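Local coordinates for protein glycogen synthase (PDB 6GNF) that belongs to the starch and bacterial glycogen synthase family of GT-B-fold glycosyltransferases and binds ADP and a glycan, at residues N303-E308 with Q440-M445; A422-C427 with Y446-V451; I307-P312 with L416-T421. One frame throughout, in Å; residues are numbered along the deposited sequence.

Interaction 1 of 3, residues N303-E308 with Q440-M445. With AC1 (4,6-dideoxy-4-{[(1S,4R,5S,6S)-4,5,6-trihydroxy-3-(hydroxymethyl)cyclohex-2-en-1-yl]amino}-alpha-D-glucopyranose), chain D.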
ATOM      1  N   ASN A 303     -10.177   2.265   2.330  1.00 53.17           N
ATOM      2  CA  ASN A 303      -9.247   3.206   2.953  1.00 53.57           C
ATOM      3  C   ASN A 303      -9.751   4.628   2.806  1.00 56.16           C
ATOM      4  O   ASN A 303     -10.311   4.979   1.771  1.00 55.77           O
ATOM      5  CB  ASN A 303      -7.857   3.163   2.302  1.00 53.07           C
ATOM      6  CG  ASN A 303      -7.064   1.923   2.650  1.00 51.96           C
ATOM      7  OD1 ASN A 303      -7.306   1.267   3.672  1.00 50.07           O
ATOM      8  ND2 ASN A 303      -6.088   1.605   1.806  1.00 51.07           N
ATOM      9  N   GLY A 304      -9.532   5.435   3.836  1.00 58.28           N
ATOM     10  CA  GLY A 304      -9.608   6.875   3.716  1.00 59.32           C
ATOM     11  C   GLY A 304      -8.206   7.415   3.554  1.00 59.19           C
ATOM     12  O   GLY A 304      -7.262   6.678   3.216  1.00 56.89           O
ATOM     13  N   THR A 305      -8.061   8.710   3.785  1.00 60.86           N
ATOM     14  CA  THR A 305      -6.775   9.366   3.681  1.00 62.22           C
ATOM     15  C   THR A 305      -6.737  10.627   4.549  1.00 60.89           C
ATOM     16  O   THR A 305      -7.770  11.198   4.885  1.00 60.14           O
ATOM     17  CB  THR A 305      -6.488   9.719   2.217  1.00 66.68           C
ATOM     18  OG1 THR A 305      -5.161  10.239   2.103  1.00 73.99           O
ATOM     19  CG2 THR A 305      -7.479  10.751   1.692  1.00 67.41           C
ATOM     20  N   LYS A 306      -5.535  11.024   4.946  1.00 61.32           N
ATOM     21  CA  LYS A 306      -5.340  12.268   5.674  1.00 64.92           C
ATOM     22  C   LYS A 306      -5.466  13.439   4.736  1.00 67.19           C
ATOM     23  O   LYS A 306      -5.061  13.363   3.585  1.00 68.01           O
ATOM     24  CB  LYS A 306      -3.959  12.332   6.325  1.00 64.69           C
ATOM     25  CG  LYS A 306      -3.883  11.659   7.668  1.00 65.39           C
ATOM     26  CD  LYS A 306      -2.455  11.637   8.189  1.00 64.05           C
ATOM     27  CE  LYS A 306      -1.989  13.019   8.570  1.00 65.16           C
ATOM     28  NZ  LYS A 306      -0.810  12.968   9.457  1.00 63.94           N
ATOM     29  N   ILE A 307      -5.925  14.555   5.291  1.00 72.51           N
ATOM     30  CA  ILE A 307      -6.193  15.745   4.516  1.00 78.00           C
ATOM     31  C   ILE A 307      -5.017  16.721   4.599  1.00 80.83           C
ATOM     32  O   ILE A 307      -4.760  17.435   3.635  1.00 88.81           O
ATOM     33  CB  ILE A 307      -7.530  16.378   4.984  1.00 79.48           C
ATOM     34  CG1 ILE A 307      -8.697  15.404   4.723  1.00 79.99           C
ATOM     35  CG2 ILE A 307      -7.730  17.745   4.360  1.00 83.62           C
ATOM     36  CD1 ILE A 307      -9.968  15.764   5.466  1.00 82.58           C
ATOM     37  N   GLU A 308      -4.286  16.721   5.709  1.00 81.52           N
ATOM     38  CA  GLU A 308      -3.219  17.695   5.980  1.00 86.60           C
ATOM     39  C   GLU A 308      -2.268  18.023   4.816  1.00 84.09           C
ATOM     40  O   GLU A 308      -2.146  19.187   4.441  1.00 86.97           O
ATOM     41  CB  GLU A 308      -2.399  17.264   7.189  1.00 92.02           C
ATOM     42  CG  GLU A 308      -3.104  17.473   8.526  1.00 98.14           C
ATOM     43  CD  GLU A 308      -2.558  16.583   9.625  1.00105.61           C
ATOM     44  OE1 GLU A 308      -3.363  15.848  10.241  1.00108.65           O
ATOM     45  OE2 GLU A 308      -1.332  16.619   9.865  1.00111.58           O
ATOM     46  N   GLN A 440      -6.467   8.165  -6.436  1.00 59.18           N
ATOM     47  CA  GLN A 440      -7.790   8.624  -6.843  1.00 60.68           C
ATOM     48  C   GLN A 440      -8.476   9.424  -5.734  1.00 61.03           C
ATOM     49  O   GLN A 440      -9.247  10.337  -6.023  1.00 62.61           O
ATOM     50  CB  GLN A 440      -8.666   7.455  -7.320  1.00 59.73           C
ATOM     51  CG  GLN A 440      -9.276   6.584  -6.227  1.00 59.61           C
ATOM     52  CD  GLN A 440      -8.350   5.490  -5.719  1.00 57.48           C
ATOM     53  OE1 GLN A 440      -7.131   5.512  -5.945  1.00 56.47           O
ATOM     54  NE2 GLN A 440      -8.934   4.503  -5.070  1.00 57.32           N
ATOM     55  N   LEU A 441      -8.153   9.113  -4.482  1.00 60.65           N
ATOM     56  CA  LEU A 441      -8.710   9.838  -3.343  1.00 61.45           C
ATOM     57  C   LEU A 441      -8.116  11.237  -3.285  1.00 62.92           C
ATOM     58  O   LEU A 441      -8.841  12.233  -3.190  1.00 61.56           O
ATOM     59  CB  LEU A 441      -8.428   9.101  -2.037  1.00 59.73           C
ATOM     60  CG  LEU A 441      -8.852   7.632  -1.944  1.00 59.31           C
ATOM     61  CD1 LEU A 441      -8.593   7.104  -0.541  1.00 59.83           C
ATOM     62  CD2 LEU A 441     -10.311   7.447  -2.319  1.00 61.46           C
ATOM     63  N   TYR A 442      -6.793  11.316  -3.388  1.00 64.44           N
ATOM     64  CA  TYR A 442      -6.118  12.601  -3.462  1.00 67.08           C
ATOM     65  C   TYR A 442      -6.678  13.418  -4.615  1.00 67.60           C
ATOM     66  O   TYR A 442      -7.031  14.589  -4.451  1.00 69.63           O
ATOM     67  CB  TYR A 442      -4.613  12.419  -3.660  1.00 69.32           C
ATOM     68  CG  TYR A 442      -3.859  11.829  -2.488  1.00 73.20           C
ATOM     69  CD1 TYR A 442      -4.301  11.988  -1.184  1.00 76.07           C
ATOM     70  CD2 TYR A 442      -2.669  11.141  -2.693  1.00 75.34           C
ATOM     71  CE1 TYR A 442      -3.596  11.461  -0.118  1.00 77.45           C
ATOM     72  CE2 TYR A 442      -1.957  10.617  -1.631  1.00 78.68           C
ATOM     73  CZ  TYR A 442      -2.427  10.779  -0.346  1.00 80.43           C
ATOM     74  OH  TYR A 442      -1.721  10.242   0.704  1.00 88.43           O
ATOM     75  N   ALA A 443      -6.747  12.801  -5.788  1.00 65.22           N
ATOM     76  CA  ALA A 443      -7.197  13.485  -6.989  1.00 65.39           C
ATOM     77  C   ALA A 443      -8.559  14.138  -6.783  1.00 64.99           C
ATOM     78  O   ALA A 443      -8.760  15.294  -7.141  1.00 66.62           O
ATOM     79  CB  ALA A 443      -7.248  12.515  -8.158  1.00 65.23           C
ATOM     80  N   MET A 444      -9.500  13.394  -6.219  1.00 64.29           N
ATOM     81  CA  MET A 444     -10.844  13.910  -6.007  1.00 65.48           C
ATOM     82  C   MET A 444     -10.865  15.120  -5.078  1.00 67.62           C
ATOM     83  O   MET A 444     -11.625  16.052  -5.303  1.00 71.51           O
ATOM     84  CB  MET A 444     -11.785  12.807  -5.514  1.00 65.16           C
ATOM     85  CG  MET A 444     -12.132  11.806  -6.608  1.00 65.53           C
ATOM     86  SD  MET A 444     -13.367  10.572  -6.166  1.00 66.20           S
ATOM     87  CE  MET A 444     -12.426   9.511  -5.080  1.00 63.64           C
ATOM     88  N   MET A 445     -10.039  15.128  -4.041  1.00 67.39           N
ATOM     89  CA  MET A 445      -9.964  16.294  -3.154  1.00 69.96           C
ATOM     90  C   MET A 445      -9.478  17.549  -3.878  1.00 68.52           C
ATOM     91  O   MET A 445      -9.790  18.656  -3.457  1.00 69.18           O
ATOM     92  CB  MET A 445      -9.051  16.024  -1.963  1.00 73.29           C
ATOM     93  CG  MET A 445      -9.602  15.044  -0.963  1.00 77.96           C
ATOM     94  SD  MET A 445      -8.421  14.692   0.372  1.00 86.73           S
ATOM     95  CE  MET A 445      -8.394  16.270   1.227  1.00 91.38           C
TER
HETATM   96  C1  AC1 D   3       4.165  -3.099  -0.036  1.00 62.34           C
HETATM   97  O2  AC1 D   3       2.970  -4.784   1.256  1.00 58.64           O
HETATM   98  C2  AC1 D   3       2.868  -3.460   0.692  1.00 61.16           C
HETATM   99  C4A AC1 D   3      -3.430  -0.255  -1.322  1.00 50.53           C
HETATM  100  C3  AC1 D   3       1.652  -3.357  -0.230  1.00 59.84           C
HETATM  101  O3  AC1 D   3       0.490  -3.533   0.587  1.00 59.98           O
HETATM  102  C4  AC1 D   3       1.611  -2.006  -0.977  1.00 59.69           C
HETATM  103  N4A AC1 D   3       0.452  -1.832  -1.885  1.00 53.32           N
HETATM  104  C5  AC1 D   3       2.947  -1.869  -1.724  1.00 60.63           C
HETATM  105  O5  AC1 D   3       4.026  -1.880  -0.780  1.00 64.51           O
HETATM  106  C6  AC1 D   3       3.058  -0.584  -2.528  1.00 63.55           C
HETATM  107  C1B AC1 D   3      -0.958  -1.921  -1.497  1.00 49.71           C
HETATM  108  C2B AC1 D   3      -1.972  -1.781  -2.671  1.00 51.61           C
HETATM  109  O2B AC1 D   3      -1.360  -1.749  -3.957  1.00 50.03           O
HETATM  110  C3B AC1 D   3      -2.839  -0.542  -2.670  1.00 48.80           C
HETATM  111  O3B AC1 D   3      -3.926  -0.733  -3.575  1.00 51.50           O
HETATM  112  O4  AC1 D   3      -4.042   1.036  -1.418  1.00 51.99           O
HETATM  113  C5B AC1 D   3      -2.364  -0.264  -0.257  1.00 47.20           C
HETATM  114  C7B AC1 D   3      -1.248  -0.967  -0.364  1.00 47.15           C
HETATM  115  C6B AC1 D   3      -2.605   0.518   0.995  1.00 44.05           C
HETATM  116  O6B AC1 D   3      -3.803   0.006   1.580  1.00 46.47           O
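A chi1 of -174° swings OG1 of T305 to the far side from its own amide N, up to the ring of Y442, and leaves CG2 facing L441. The hydroxyl sits close to the ring: OG1 of T305 is 3.0 Å from CE1 of Y442, coming in obliquely, and it also makes a weak hydrogen bond to O of K306. M445 bends at chi3 (69°), which carries its methyl across I307, nearly at a right angle, with CE of M445 3.5 Å from CG2 of I307. L441 works on the backbone instead, its CD1 lying 3.6 Å from O of N303. In this GT-B architecture, 303-308 follows strand 298-300 of the N-terminal Rossmann-like domain and runs along helix 439-445 of the C-terminal one. Y442 touches ADP and stacks on W310, while K306 turns away to salt-bridge E45 and E49 on helix 39-54. N303 reaches the glycan pocket: its ND2 donates to O6B of AC1 at 2.8 Å, with an N-H...O angle of 143°. D171, H201 and E434 are among the other residues hydrogen-bonded to AC1.

Interaction 2 of 3, residues A422-C427 with Y446-V451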
ATOM      1  N   ALA A 422      -2.815  18.462  -8.821  1.00 72.94           N
ATOM      2  CA  ALA A 422      -3.530  19.725  -8.902  1.00 73.66           C
ATOM      3  C   ALA A 422      -3.737  20.165 -10.345  1.00 74.38           C
ATOM      4  O   ALA A 422      -4.828  20.600 -10.721  1.00 73.67           O
ATOM      5  CB  ALA A 422      -2.779  20.799  -8.131  1.00 75.38           C
ATOM      6  N   GLY A 423      -2.707  20.004 -11.171  1.00 73.24           N
ATOM      7  CA  GLY A 423      -2.715  20.547 -12.528  1.00 72.39           C
ATOM      8  C   GLY A 423      -3.487  19.726 -13.539  1.00 71.38           C
ATOM      9  O   GLY A 423      -4.070  20.276 -14.472  1.00 75.84           O
ATOM     10  N   ALA A 424      -3.470  18.410 -13.371  1.00 68.76           N
ATOM     11  CA  ALA A 424      -4.125  17.510 -14.310  1.00 68.96           C
ATOM     12  C   ALA A 424      -5.641  17.631 -14.227  1.00 69.49           C
ATOM     13  O   ALA A 424      -6.193  17.932 -13.167  1.00 69.24           O
ATOM     14  CB  ALA A 424      -3.709  16.068 -14.051  1.00 66.57           C
ATOM     15  N   ASP A 425      -6.305  17.364 -15.346  1.00 69.72           N
ATOM     16  CA  ASP A 425      -7.761  17.282 -15.377  1.00 69.58           C
ATOM     17  C   ASP A 425      -8.216  15.903 -14.949  1.00 69.22           C
ATOM     18  O   ASP A 425      -9.268  15.751 -14.331  1.00 69.73           O
ATOM     19  CB  ASP A 425      -8.260  17.562 -16.781  1.00 70.62           C
ATOM     20  CG  ASP A 425      -7.910  18.945 -17.233  1.00 71.96           C
ATOM     21  OD1 ASP A 425      -8.168  19.876 -16.449  1.00 71.55           O
ATOM     22  OD2 ASP A 425      -7.382  19.098 -18.359  1.00 72.84           O
ATOM     23  N   TYR A 426      -7.416  14.897 -15.299  1.00 68.87           N
ATOM     24  CA  TYR A 426      -7.764  13.510 -15.050  1.00 68.16           C
ATOM     25  C   TYR A 426      -6.627  12.753 -14.361  1.00 66.69           C
ATOM     26  O   TYR A 426      -5.457  12.967 -14.661  1.00 66.50           O
ATOM     27  CB  TYR A 426      -8.129  12.835 -16.372  1.00 69.09           C
ATOM     28  CG  TYR A 426      -9.324  13.465 -17.056  1.00 70.78           C
ATOM     29  CD1 TYR A 426     -10.607  13.267 -16.565  1.00 71.44           C
ATOM     30  CD2 TYR A 426      -9.169  14.269 -18.181  1.00 73.03           C
ATOM     31  CE1 TYR A 426     -11.709  13.844 -17.178  1.00 74.08           C
ATOM     32  CE2 TYR A 426     -10.263  14.855 -18.804  1.00 75.97           C
ATOM     33  CZ  TYR A 426     -11.534  14.639 -18.304  1.00 76.98           C
ATOM     34  OH  TYR A 426     -12.627  15.217 -18.932  1.00 78.65           O
ATOM     35  N   CYS A 427      -6.999  11.860 -13.450  1.00 66.16           N
ATOM     36  CA  CYS A 427      -6.064  10.959 -12.781  1.00 66.33           C
ATOM     37  C   CYS A 427      -6.205   9.559 -13.382  1.00 65.60           C
ATOM     38  O   CYS A 427      -7.214   8.889 -13.193  1.00 64.92           O
ATOM     39  CB  CYS A 427      -6.355  10.932 -11.286  1.00 65.09           C
ATOM     40  SG  CYS A 427      -5.441   9.683 -10.382  1.00 68.39           S
ATOM     41  N   TYR A 446      -8.720  17.361  -4.959  1.00 66.50           N
ATOM     42  CA  TYR A 446      -8.230  18.467  -5.780  1.00 67.69           C
ATOM     43  C   TYR A 446      -9.160  18.796  -6.964  1.00 68.42           C
ATOM     44  O   TYR A 446      -8.849  19.668  -7.765  1.00 69.21           O
ATOM     45  CB  TYR A 446      -6.814  18.156  -6.297  1.00 67.33           C
ATOM     46  CG  TYR A 446      -5.723  18.314  -5.248  1.00 66.39           C
ATOM     47  CD1 TYR A 446      -5.627  17.433  -4.188  1.00 65.87           C
ATOM     48  CD2 TYR A 446      -4.791  19.340  -5.329  1.00 68.06           C
ATOM     49  CE1 TYR A 446      -4.640  17.562  -3.226  1.00 66.28           C
ATOM     50  CE2 TYR A 446      -3.797  19.483  -4.372  1.00 68.44           C
ATOM     51  CZ  TYR A 446      -3.723  18.587  -3.323  1.00 67.44           C
ATOM     52  OH  TYR A 446      -2.743  18.706  -2.346  1.00 67.47           O
ATOM     53  N   GLY A 447     -10.279  18.089  -7.086  1.00 68.07           N
ATOM     54  CA  GLY A 447     -11.202  18.296  -8.201  1.00 69.48           C
ATOM     55  C   GLY A 447     -10.702  17.680  -9.495  1.00 68.61           C
ATOM     56  O   GLY A 447     -11.142  18.035 -10.583  1.00 69.70           O
ATOM     57  N   THR A 448      -9.779  16.737  -9.365  1.00 68.08           N
ATOM     58  CA  THR A 448      -9.195  16.049 -10.505  1.00 67.20           C
ATOM     59  C   THR A 448      -9.923  14.718 -10.651  1.00 66.34           C
ATOM     60  O   THR A 448     -10.018  13.947  -9.699  1.00 63.69           O
ATOM     61  CB  THR A 448      -7.677  15.849 -10.297  1.00 65.46           C
ATOM     62  OG1 THR A 448      -7.033  17.131 -10.235  1.00 66.50           O
ATOM     63  CG2 THR A 448      -7.056  15.042 -11.426  1.00 64.61           C
ATOM     64  N   ILE A 449     -10.412  14.450 -11.856  1.00 66.94           N
ATOM     65  CA  ILE A 449     -11.362  13.368 -12.087  1.00 66.91           C
ATOM     66  C   ILE A 449     -10.665  12.039 -12.380  1.00 66.43           C
ATOM     67  O   ILE A 449      -9.904  11.946 -13.347  1.00 68.71           O
ATOM     68  CB  ILE A 449     -12.295  13.722 -13.258  1.00 68.44           C
ATOM     69  CG1 ILE A 449     -13.191  14.900 -12.863  1.00 70.62           C
ATOM     70  CG2 ILE A 449     -13.138  12.521 -13.660  1.00 68.95           C
ATOM     71  CD1 ILE A 449     -13.882  15.580 -14.025  1.00 72.90           C
ATOM     72  N   PRO A 450     -10.946  10.996 -11.572  1.00 64.29           N
ATOM     73  CA  PRO A 450     -10.334   9.694 -11.837  1.00 62.59           C
ATOM     74  C   PRO A 450     -10.863   8.993 -13.091  1.00 63.34           C
ATOM     75  O   PRO A 450     -12.069   8.986 -13.345  1.00 62.26           O
ATOM     76  CB  PRO A 450     -10.686   8.866 -10.588  1.00 62.13           C
ATOM     77  CG  PRO A 450     -11.066   9.859  -9.547  1.00 62.36           C
ATOM     78  CD  PRO A 450     -11.679  11.000 -10.293  1.00 64.33           C
ATOM     79  N   VAL A 451      -9.940   8.413 -13.855  1.00 63.43           N
ATOM     80  CA  VAL A 451     -10.260   7.513 -14.952  1.00 63.91           C
ATOM     81  C   VAL A 451      -9.481   6.240 -14.653  1.00 63.04           C
ATOM     82  O   VAL A 451      -8.264   6.201 -14.810  1.00 62.55           O
ATOM     83  CB  VAL A 451      -9.866   8.105 -16.322  1.00 64.59           C
ATOM     84  CG1 VAL A 451     -10.267   7.181 -17.459  1.00 65.99           C
ATOM     85  CG2 VAL A 451     -10.484   9.475 -16.509  1.00 66.38           C
TER
HETATM   86  O   HOH W   1     -10.673  18.029 -13.547  1.00 63.11           O
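Backbone hydrogen bonds carry the contact where Y426 pairs with I449 and C427 with P450. The amide N of I449 donates to O of D425 at 3.0 Å; next, N of C427 donates to O of I449 at 2.9 Å. N of V451 then reaches O of C427 at 2.8 Å. A CA-H...O contact adds to these, CA of Y426 lying 3.2 Å from O of I449. One water donates to both O of D425 and O of G447, joining the two chain segments just before the strands pair, and OG1 of T448 is hydrogen-bonded to O of T421. This is the parallel pairing of a beta-alpha-beta unit, in which helix 439-445 connects strand 426-429 to its neighbour 449-452. That helix ends in a Schellman motif at G447, whose positive phi turns the chain toward the second strand. Among apolar contacts, the Y426 ring runs alongside I449, CD1 of Y426 3.7 Å from CB of I449, and CG2 of V451 closes in obliquely on the same ring. With OG1 beside the backbone N (chi1 -64°), the CG2 methyl of T448 swings to the far side from that N and packs 4.2 Å from CB of C427. CB of A422 rests 3.7 Å from CD2 of the Y446 ring.

Interaction 3 of 3, residues I307-P312 with L416-T421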
ATOM      1  N   ILE A 307      -5.925  14.555   5.291  1.00 72.51           N
ATOM      2  CA  ILE A 307      -6.193  15.745   4.516  1.00 78.00           C
ATOM      3  C   ILE A 307      -5.017  16.721   4.599  1.00 80.83           C
ATOM      4  O   ILE A 307      -4.760  17.435   3.635  1.00 88.81           O
ATOM      5  CB  ILE A 307      -7.530  16.378   4.984  1.00 79.48           C
ATOM      6  CG1 ILE A 307      -8.697  15.404   4.723  1.00 79.99           C
ATOM      7  CG2 ILE A 307      -7.730  17.745   4.360  1.00 83.62           C
ATOM      8  CD1 ILE A 307      -9.968  15.764   5.466  1.00 82.58           C
ATOM      9  N   GLU A 308      -4.286  16.721   5.709  1.00 81.52           N
ATOM     10  CA  GLU A 308      -3.219  17.695   5.980  1.00 86.60           C
ATOM     11  C   GLU A 308      -2.268  18.023   4.816  1.00 84.09           C
ATOM     12  O   GLU A 308      -2.146  19.187   4.441  1.00 86.97           O
ATOM     13  CB  GLU A 308      -2.399  17.264   7.189  1.00 92.02           C
ATOM     14  CG  GLU A 308      -3.104  17.473   8.526  1.00 98.14           C
ATOM     15  CD  GLU A 308      -2.558  16.583   9.625  1.00105.61           C
ATOM     16  OE1 GLU A 308      -3.363  15.848  10.241  1.00108.65           O
ATOM     17  OE2 GLU A 308      -1.332  16.619   9.865  1.00111.58           O
ATOM     18  N   THR A 309      -1.546  17.035   4.305  1.00 81.84           N
ATOM     19  CA  THR A 309      -0.593  17.276   3.220  1.00 81.01           C
ATOM     20  C   THR A 309      -1.290  17.457   1.867  1.00 78.18           C
ATOM     21  O   THR A 309      -0.842  18.259   1.044  1.00 77.28           O
ATOM     22  CB  THR A 309       0.425  16.116   3.093  1.00 80.75           C
ATOM     23  OG1 THR A 309       1.057  15.890   4.357  1.00 82.10           O
ATOM     24  CG2 THR A 309       1.495  16.426   2.037  1.00 79.52           C
ATOM     25  N   TRP A 310      -2.371  16.703   1.647  1.00 74.58           N
ATOM     26  CA  TRP A 310      -3.048  16.653   0.355  1.00 76.48           C
ATOM     27  C   TRP A 310      -4.417  17.338   0.373  1.00 77.38           C
ATOM     28  O   TRP A 310      -5.439  16.700   0.646  1.00 77.71           O
ATOM     29  CB  TRP A 310      -3.203  15.198  -0.101  1.00 75.45           C
ATOM     30  CG  TRP A 310      -1.904  14.544  -0.411  1.00 76.75           C
ATOM     31  CD1 TRP A 310      -1.136  13.813   0.445  1.00 78.33           C
ATOM     32  CD2 TRP A 310      -1.204  14.568  -1.659  1.00 77.27           C
ATOM     33  NE1 TRP A 310      -0.003  13.376  -0.195  1.00 78.60           N
ATOM     34  CE2 TRP A 310      -0.020  13.827  -1.487  1.00 78.05           C
ATOM     35  CE3 TRP A 310      -1.461  15.149  -2.904  1.00 80.62           C
ATOM     36  CZ2 TRP A 310       0.904  13.641  -2.514  1.00 80.06           C
ATOM     37  CZ3 TRP A 310      -0.539  14.967  -3.930  1.00 81.98           C
ATOM     38  CH2 TRP A 310       0.627  14.220  -3.727  1.00 82.40           C
ATOM     39  N   ASN A 311      -4.411  18.649   0.158  1.00 76.47           N
ATOM     40  CA  ASN A 311      -5.631  19.385  -0.143  1.00 78.89           C
ATOM     41  C   ASN A 311      -5.275  20.698  -0.813  1.00 77.74           C
ATOM     42  O   ASN A 311      -4.314  21.362  -0.411  1.00 75.57           O
ATOM     43  CB  ASN A 311      -6.503  19.632   1.093  1.00 80.44           C
ATOM     44  CG  ASN A 311      -5.907  20.647   2.050  1.00 82.75           C
ATOM     45  OD1 ASN A 311      -6.311  21.809   2.073  1.00 84.04           O
ATOM     46  ND2 ASN A 311      -4.969  20.216   2.848  1.00 83.55           N
ATOM     47  N   PRO A 312      -6.084  21.100  -1.798  1.00 77.05           N
ATOM     48  CA  PRO A 312      -5.737  22.246  -2.614  1.00 77.84           C
ATOM     49  C   PRO A 312      -5.677  23.560  -1.848  1.00 78.58           C
ATOM     50  O   PRO A 312      -4.963  24.468  -2.267  1.00 81.05           O
ATOM     51  CB  PRO A 312      -6.843  22.264  -3.672  1.00 79.49           C
ATOM     52  CG  PRO A 312      -7.990  21.549  -3.052  1.00 79.11           C
ATOM     53  CD  PRO A 312      -7.364  20.491  -2.206  1.00 77.24           C
ATOM     54  N   LEU A 416       6.570  17.149  -7.850  1.00 83.29           N
ATOM     55  CA  LEU A 416       5.947  16.919  -9.152  1.00 79.60           C
ATOM     56  C   LEU A 416       4.635  16.139  -9.012  1.00 75.47           C
ATOM     57  O   LEU A 416       3.696  16.353  -9.770  1.00 76.91           O
ATOM     58  CB  LEU A 416       6.906  16.197 -10.097  1.00 79.86           C
ATOM     59  CG  LEU A 416       6.472  16.118 -11.566  1.00 81.74           C
ATOM     60  CD1 LEU A 416       6.317  17.502 -12.176  1.00 84.69           C
ATOM     61  CD2 LEU A 416       7.462  15.296 -12.378  1.00 82.42           C
ATOM     62  N   ALA A 417       4.570  15.235  -8.043  1.00 71.43           N
ATOM     63  CA  ALA A 417       3.322  14.538  -7.748  1.00 71.03           C
ATOM     64  C   ALA A 417       2.221  15.542  -7.403  1.00 72.98           C
ATOM     65  O   ALA A 417       1.094  15.435  -7.897  1.00 74.10           O
ATOM     66  CB  ALA A 417       3.513  13.543  -6.611  1.00 67.79           C
ATOM     67  N   HIS A 418       2.568  16.537  -6.591  1.00 72.65           N
ATOM     68  CA  HIS A 418       1.626  17.575  -6.201  1.00 71.00           C
ATOM     69  C   HIS A 418       1.208  18.402  -7.414  1.00 72.66           C
ATOM     70  O   HIS A 418       0.018  18.665  -7.621  1.00 72.63           O
ATOM     71  CB  HIS A 418       2.223  18.455  -5.098  1.00 73.52           C
ATOM     72  CG  HIS A 418       2.112  17.854  -3.731  1.00 72.91           C
ATOM     73  ND1 HIS A 418       1.001  18.024  -2.936  1.00 72.89           N
ATOM     74  CD2 HIS A 418       2.956  17.061  -3.030  1.00 73.55           C
ATOM     75  CE1 HIS A 418       1.167  17.368  -1.802  1.00 73.11           C
ATOM     76  NE2 HIS A 418       2.346  16.775  -1.834  1.00 73.35           N
ATOM     77  N   PHE A 419       2.180  18.807  -8.222  1.00 72.06           N
ATOM     78  CA  PHE A 419       1.893  19.525  -9.462  1.00 74.28           C
ATOM     79  C   PHE A 419       0.927  18.755 -10.373  1.00 75.17           C
ATOM     80  O   PHE A 419       0.060  19.355 -11.019  1.00 76.16           O
ATOM     81  CB  PHE A 419       3.179  19.812 -10.241  1.00 75.98           C
ATOM     82  CG  PHE A 419       3.846  21.114  -9.885  1.00 76.50           C
ATOM     83  CD1 PHE A 419       4.240  21.380  -8.583  1.00 75.83           C
ATOM     84  CD2 PHE A 419       4.119  22.054 -10.869  1.00 79.40           C
ATOM     85  CE1 PHE A 419       4.871  22.568  -8.264  1.00 76.85           C
ATOM     86  CE2 PHE A 419       4.748  23.249 -10.558  1.00 81.09           C
ATOM     87  CZ  PHE A 419       5.125  23.503  -9.251  1.00 79.49           C
ATOM     88  N   ILE A 420       1.099  17.437 -10.451  1.00 74.78           N
ATOM     89  CA  ILE A 420       0.273  16.602 -11.339  1.00 74.18           C
ATOM     90  C   ILE A 420      -1.150  16.477 -10.799  1.00 72.19           C
ATOM     91  O   ILE A 420      -2.120  16.633 -11.543  1.00 72.06           O
ATOM     92  CB  ILE A 420       0.893  15.202 -11.546  1.00 73.80           C
ATOM     93  CG1 ILE A 420       2.130  15.308 -12.442  1.00 75.51           C
ATOM     94  CG2 ILE A 420      -0.108  14.243 -12.182  1.00 73.82           C
ATOM     95  CD1 ILE A 420       3.081  14.141 -12.298  1.00 76.36           C
ATOM     96  N   THR A 421      -1.263  16.201  -9.503  1.00 69.74           N
ATOM     97  CA  THR A 421      -2.559  16.043  -8.857  1.00 69.08           C
ATOM     98  C   THR A 421      -3.426  17.290  -8.984  1.00 72.16           C
ATOM     99  O   THR A 421      -4.630  17.172  -9.189  1.00 73.21           O
ATOM    100  CB  THR A 421      -2.392  15.709  -7.369  1.00 67.76           C
ATOM    101  OG1 THR A 421      -1.508  14.594  -7.238  1.00 67.02           O
ATOM    102  CG2 THR A 421      -3.726  15.369  -6.726  1.00 66.71           C
TER
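T309 meets H418 first: its carbonyl O stands at the edge of the imidazole, 3.6 Å from CE1 of H418, while its CG2 methyl rests near CE1 and NE2 of the ring. W310 follows and makes most of the contact. Its chi2 of 92° sets the indole broadside to the histidine, and the six-membered ring stacks face to face on the imidazole of H418, centroids 3.7 Å apart and planes only 8° from parallel. CH2 of the indole lies over the middle of the imidazole. At the indole's rim, CB of A417, a residue that also touches ADP, approaches CH2 of W310 near the ring plane, 4.1 Å away, and OG1 of T421 comes obliquely to within 3.5 Å of CZ3 of W310. That OG1 of T421 also donates to O of A417 (2.8 Å), which takes the amide of T421 from the opposite face. N311 points away from the helix, and its ND2 donates to O of I307 at 2.9 Å, tying the turn 307-311 together. H418 also stacks with F317 and is hydrogen-bonded through ND1 to D315. Helix 414-423 packs against strands 352-356 and 381-385 through A417, I420 and T421.

From the N terminus, the loop after strand 298-300 opens interactions 1 and 3 together, sharing I307 and E308. Interaction 3 closes first, bringing 307-312 against helix 414-423; its loop nests inside that of interaction 1, which closes later on helix 439-445. Interaction 2 opens directly after interaction 3, at 422-427, so those two stand in series, and it ends at 446-451, crossing interaction 1. The crossing is tight: A443 O and T448 N, 2.8 Å apart, probably hydrogen-bond, and CB of A443 packs on C427. Interactions 1 and 3 tie the loop leaving the N-terminal domain to those two helices, while interaction 2 pairs adjacent strands 426-429 and 449-452 within the C-terminal domain.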